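Local coordinates for rhizobiales Sp. Pch2 (Marine metagenome, PDB 6PB3), which probably uses ATP, as a hexameric TRIP13-like AAA+ remodeller, to act on HORMA domain proteins that regulate bacterial cGAS-like enzymes in immunity against bacteriophages, at residues T135-R140 with A194-A198; H35-S40 with L90-I94. One frame throughout, in Å; residues are numbered along the deposited sequence.

Interaction 1. Residues T135-R140 with A194-A198; sequences TVSEAR and ALPAA
Leu195 and Ala139 form the middle of an apolar contact between one face of helix 124-141 and the loop leading into strand 197-203. The methyl of Ala139 points at the loop and meets Leu195 CB at 3.8 Å; it also touches Ala197 CB at 4.1 Å, so one small side chain touches both residues that flank Pro196. Leu195 CD1 reaches Val136 CG1 at 3.7 Å, while CD2 lies against the aliphatic start of Arg140, one turn further on, 3.5 Å from its CG. Beyond CG the Arg140 chain runs extended, and Val136 CG1 sits over the centre of one face of its guanidinium. At the other end Thr135 adds CG2, anti to its backbone N, to Ala197 CB at 4.1 Å; its OG1 hydrogen-bonds to Ala131 O. Backbone also takes part: Pro196 CD packs 3.6 Å from Ala139 O. Pro196 centres an inverse gamma turn, with a weak bond from Ala197 N to Leu195 O (2.8 Å), which bends the chain into the strand. Strand 151-157, touched by Thr135 and backbone hydrogen-bonded to Pro196 and Ala198, completes the setting: a helix laid on the largely parallel sheet of a P-loop AAA+ ATPase.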
loop_
_atom_site.group_PDB
_atom_site.type_symbol
_atom_site.label_atom_id
_atom_site.label_comp_id
_atom_site.label_asym_id
_atom_site.label_seq_id
_atom_site.Cartn_x
_atom_site.Cartn_y
_atom_site.Cartn_z
ATOM N N THR A 135 -16.710 38.160 -0.051
ATOM C CA THR A 135 -17.999 37.565 -0.380
ATOM C C THR A 135 -19.095 38.082 0.545
ATOM O O THR A 135 -20.190 38.433 0.084
ATOM C CB THR A 135 -17.900 36.047 -0.306
ATOM O OG1 THR A 135 -16.824 35.604 -1.140
ATOM C CG2 THR A 135 -19.190 35.403 -0.773
ATOM N N VAL A 136 -18.805 38.167 1.846
ATOM C CA VAL A 136 -19.772 38.702 2.802
ATOM C C VAL A 136 -20.113 40.149 2.469
ATOM O O VAL A 136 -21.288 40.539 2.452
ATOM C CB VAL A 136 -19.230 38.562 4.238
ATOM C CG1 VAL A 136 -20.148 39.258 5.231
ATOM C CG2 VAL A 136 -19.048 37.093 4.599
ATOM N N SER A 137 -19.096 40.966 2.197
ATOM C CA SER A 137 -19.334 42.378 1.906
ATOM C C SER A 137 -20.229 42.544 0.681
ATOM O O SER A 137 -21.231 43.268 0.722
ATOM C CB SER A 137 -17.999 43.102 1.710
ATOM O OG SER A 137 -18.199 44.434 1.280
ATOM N N GLU A 138 -19.888 41.870 -0.417
ATOM C CA GLU A 138 -20.683 41.989 -1.635
ATOM C C GLU A 138 -22.103 41.483 -1.425
ATOM O O GLU A 138 -23.061 42.078 -1.929
ATOM C CB GLU A 138 -20.004 41.238 -2.775
ATOM C CG GLU A 138 -18.848 42.004 -3.389
ATOM C CD GLU A 138 -19.292 43.343 -3.952
ATOM O OE1 GLU A 138 -20.271 43.367 -4.734
ATOM O OE2 GLU A 138 -18.675 44.370 -3.595
ATOM N N ALA A 139 -22.262 40.393 -0.671
ATOM C CA ALA A 139 -23.598 39.863 -0.418
ATOM C C ALA A 139 -24.442 40.836 0.402
ATOM O O ALA A 139 -25.667 40.894 0.235
ATOM C CB ALA A 139 -23.504 38.509 0.283
ATOM N N ARG A 140 -23.809 41.602 1.299
ATOM C CA ARG A 140 -24.539 42.623 2.052
ATOM C C ARG A 140 -25.026 43.738 1.134
ATOM O O ARG A 140 -26.162 44.209 1.264
ATOM C CB ARG A 140 -23.660 43.201 3.165
ATOM C CG ARG A 140 -23.546 42.324 4.410
ATOM C CD ARG A 140 -22.573 42.907 5.432
ATOM N NE ARG A 140 -22.327 41.980 6.535
ATOM C CZ ARG A 140 -21.172 41.894 7.192
ATOM N NH1 ARG A 140 -20.155 42.677 6.847
ATOM N NH2 ARG A 140 -21.026 41.019 8.182
ATOM N N ALA A 194 -28.333 35.752 6.760
ATOM C CA ALA A 194 -29.268 35.556 5.665
ATOM C C ALA A 194 -28.700 36.037 4.337
ATOM O O ALA A 194 -29.461 36.273 3.393
ATOM C CB ALA A 194 -30.586 36.268 5.963
ATOM N N LEU A 195 -27.385 36.187 4.251
ATOM C CA LEU A 195 -26.773 36.770 3.070
ATOM C C LEU A 195 -26.963 35.852 1.867
ATOM O O LEU A 195 -26.752 34.636 1.969
ATOM C CB LEU A 195 -25.287 37.009 3.306
ATOM C CG LEU A 195 -24.921 37.788 4.570
ATOM C CD1 LEU A 195 -23.440 37.651 4.878
ATOM C CD2 LEU A 195 -25.305 39.253 4.421
ATOM N N PRO A 196 -27.356 36.398 0.723
ATOM C CA PRO A 196 -27.526 35.603 -0.515
ATOM C C PRO A 196 -26.179 35.223 -1.126
ATOM O O PRO A 196 -25.693 35.829 -2.095
ATOM C CB PRO A 196 -28.310 36.558 -1.419
ATOM C CG PRO A 196 -27.826 37.920 -0.998
ATOM C CD PRO A 196 -27.583 37.837 0.494
ATOM N N ALA A 197 -25.555 34.195 -0.542
ATOM C CA ALA A 197 -24.233 33.738 -0.961
ATOM C C ALA A 197 -24.119 32.229 -0.762
ATOM O O ALA A 197 -24.671 31.682 0.202
ATOM C CB ALA A 197 -23.130 34.457 -0.177
ATOM N N ALA A 198 -23.398 31.569 -1.674
ATOM C CA ALA A 198 -23.154 30.127 -1.623
ATOM C C ALA A 198 -21.740 29.814 -2.100
ATOM O O ALA A 198 -21.107 30.609 -2.799
ATOM C CB ALA A 198 -24.153 29.352 -2.487
#

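Interaction 2. Residues H35-S40 with L90-I94; sequences HKSRLS and LAETI
Leu39 projects from helix 33-47 between Leu90 and Ile94, which lie four residues apart. Its CG stands anti to the backbone N (chi1 -179°), and a chi2 of 56° sets CD2 3.6 Å from Ile94 CG2 and 3.9 Å from Leu90 CG. Leu90 has nearly the same conformation, and its two methyls divide the neighbouring turn: CD1 meets the aliphatic Lys36 CG at 3.7 Å, whereas CD2 lies 4.1 Å from His35 CB. Helix 87-93 follows what is probably the Walker A loop of the AAA+ core, so the contact packs the 33-47 helix on the helix behind that loop. The longer branch of Ile94 reaches further. Its CG1, which also borders Leu39, is anti to the backbone N (chi1 -163°), and a chi2 of 54° turns CD1 toward helix 33-47, ending 3.7 Å from Lys36 O and 4.0 Å from Ser40 CB. The polar ends leave this apolar patch: the extended Lys36 chain delivers NZ to the carbonyls of Leu26 and Leu29, and Ser40 OG hydrogen-bonds to Arg101 NE and Asp97 OD1. Leu39 also touches Ile77 and Leu79 of strand 76-81. Leu90 O accepts from both Thr93 N and Ile94 N, the latter at 2.9 Å.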
loop_
_atom_site.group_PDB
_atom_site.type_symbol
_atom_site.label_atom_id
_atom_site.label_comp_id
_atom_site.label_asym_id
_atom_site.label_seq_id
_atom_site.Cartn_x
_atom_site.Cartn_y
_atom_site.Cartn_z
ATOM N N HIS A 35 -27.268 16.488 -12.952
ATOM C CA HIS A 35 -26.320 17.249 -12.137
ATOM C C HIS A 35 -26.574 18.751 -12.242
ATOM O O HIS A 35 -26.440 19.479 -11.247
ATOM C CB HIS A 35 -24.880 16.916 -12.540
ATOM C CG HIS A 35 -24.589 15.447 -12.598
ATOM N ND1 HIS A 35 -25.108 14.628 -13.575
ATOM C CD2 HIS A 35 -23.853 14.645 -11.788
ATOM C CE1 HIS A 35 -24.691 13.389 -13.378
ATOM N NE2 HIS A 35 -23.928 13.372 -12.301
ATOM N N LYS A 36 -26.946 19.223 -13.440
ATOM C CA LYS A 36 -27.279 20.633 -13.666
ATOM C C LYS A 36 -28.473 21.055 -12.837
ATOM O O LYS A 36 -28.446 22.093 -12.165
ATOM C CB LYS A 36 -27.618 20.888 -15.145
ATOM C CG LYS A 36 -26.505 20.748 -16.170
ATOM C CD LYS A 36 -27.083 21.016 -17.589
ATOM C CE LYS A 36 -26.065 20.803 -18.685
ATOM N NZ LYS A 36 -26.690 20.798 -20.060
ATOM N N SER A 37 -29.556 20.279 -12.928
ATOM C CA SER A 37 -30.784 20.576 -12.196
ATOM C C SER A 37 -30.544 20.616 -10.689
ATOM O O SER A 37 -30.986 21.544 -10.002
ATOM C CB SER A 37 -31.845 19.529 -12.540
ATOM O OG SER A 37 -32.912 19.544 -11.611
ATOM N N ARG A 38 -29.857 19.608 -10.148
ATOM C CA ARG A 38 -29.624 19.589 -8.705
ATOM C C ARG A 38 -28.721 20.740 -8.277
ATOM O O ARG A 38 -29.013 21.444 -7.304
ATOM C CB ARG A 38 -29.021 18.253 -8.273
ATOM C CG ARG A 38 -29.930 17.074 -8.473
ATOM C CD ARG A 38 -29.224 15.775 -8.041
ATOM N NE ARG A 38 -30.010 14.616 -8.444
ATOM C CZ ARG A 38 -29.588 13.357 -8.382
ATOM N NH1 ARG A 38 -28.377 13.070 -7.928
ATOM N NH2 ARG A 38 -30.389 12.381 -8.773
ATOM N N LEU A 39 -27.626 20.958 -9.003
ATOM C CA LEU A 39 -26.745 22.063 -8.651
ATOM C C LEU A 39 -27.488 23.384 -8.743
ATOM O O LEU A 39 -27.427 24.203 -7.821
ATOM C CB LEU A 39 -25.499 22.058 -9.547
ATOM C CG LEU A 39 -24.473 23.155 -9.256
ATOM C CD1 LEU A 39 -24.057 23.068 -7.776
ATOM C CD2 LEU A 39 -23.231 23.118 -10.185
ATOM N N SER A 40 -28.252 23.584 -9.825
ATOM C CA SER A 40 -28.935 24.859 -10.013
ATOM C C SER A 40 -30.003 25.071 -8.945
ATOM O O SER A 40 -30.152 26.175 -8.402
ATOM C CB SER A 40 -29.550 24.929 -11.430
ATOM O OG SER A 40 -30.623 25.839 -11.460
ATOM N N LEU A 90 -19.089 22.813 -15.355
ATOM C CA LEU A 90 -20.438 22.996 -14.823
ATOM C C LEU A 90 -20.464 24.079 -13.748
ATOM O O LEU A 90 -21.326 24.965 -13.765
ATOM C CB LEU A 90 -20.962 21.670 -14.270
ATOM C CG LEU A 90 -22.363 21.720 -13.667
ATOM C CD1 LEU A 90 -23.394 22.090 -14.752
ATOM C CD2 LEU A 90 -22.717 20.401 -13.035
ATOM N N ALA A 91 -19.509 24.044 -12.817
ATOM C CA ALA A 91 -19.521 25.021 -11.737
ATOM C C ALA A 91 -19.305 26.435 -12.254
ATOM O O ALA A 91 -19.825 27.389 -11.667
ATOM C CB ALA A 91 -18.457 24.661 -10.693
ATOM N N GLU A 92 -18.526 26.593 -13.326
ATOM C CA GLU A 92 -18.231 27.915 -13.863
ATOM C C GLU A 92 -19.357 28.485 -14.702
ATOM O O GLU A 92 -19.317 29.674 -15.028
ATOM C CB GLU A 92 -16.970 27.877 -14.723
ATOM C CG GLU A 92 -15.679 27.654 -13.950
ATOM C CD GLU A 92 -14.483 27.627 -14.887
ATOM O OE1 GLU A 92 -14.700 27.515 -16.113
ATOM O OE2 GLU A 92 -13.331 27.718 -14.408
ATOM N N THR A 93 -20.339 27.677 -15.088
ATOM C CA THR A 93 -21.405 28.174 -15.945
ATOM C C THR A 93 -22.799 28.061 -15.344
ATOM O O THR A 93 -23.711 28.744 -15.827
ATOM C CB THR A 93 -21.386 27.443 -17.295
ATOM O OG1 THR A 93 -21.511 26.028 -17.082
ATOM C CG2 THR A 93 -20.085 27.732 -18.018
ATOM N N ILE A 94 -22.979 27.247 -14.299
ATOM C CA ILE A 94 -24.299 26.949 -13.750
ATOM C C ILE A 94 -25.007 28.193 -13.237
ATOM O O ILE A 94 -26.239 28.200 -13.125
ATOM C CB ILE A 94 -24.162 25.888 -12.634
ATOM C CG1 ILE A 94 -25.506 25.231 -12.324
ATOM C CG2 ILE A 94 -23.533 26.491 -11.373
ATOM C CD1 ILE A 94 -26.174 24.645 -13.561
#

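From the N terminus, helix 33-47 comes first, and interaction 2 closes when the chain, after passing through helices 49-59 and 68-71 and strand 76-81, returns in helix 87-93. Only later does helix 124-141 begin interaction 1, which closes after strand 151-157 and helix 179-192 as the chain enters strand 197-203. The two loops therefore follow one another in series, neither nested nor crossed. The centres of interactions 1 and 2 lie about 20 Å apart, and the two do not touch. Interaction 2 joins two helices near the centre of the chain, whereas interaction 1 ties a peripheral helix to a strand entrance. Strand 197-203 links them: Ala198 touches Leu43 and Leu46 of helix 33-47.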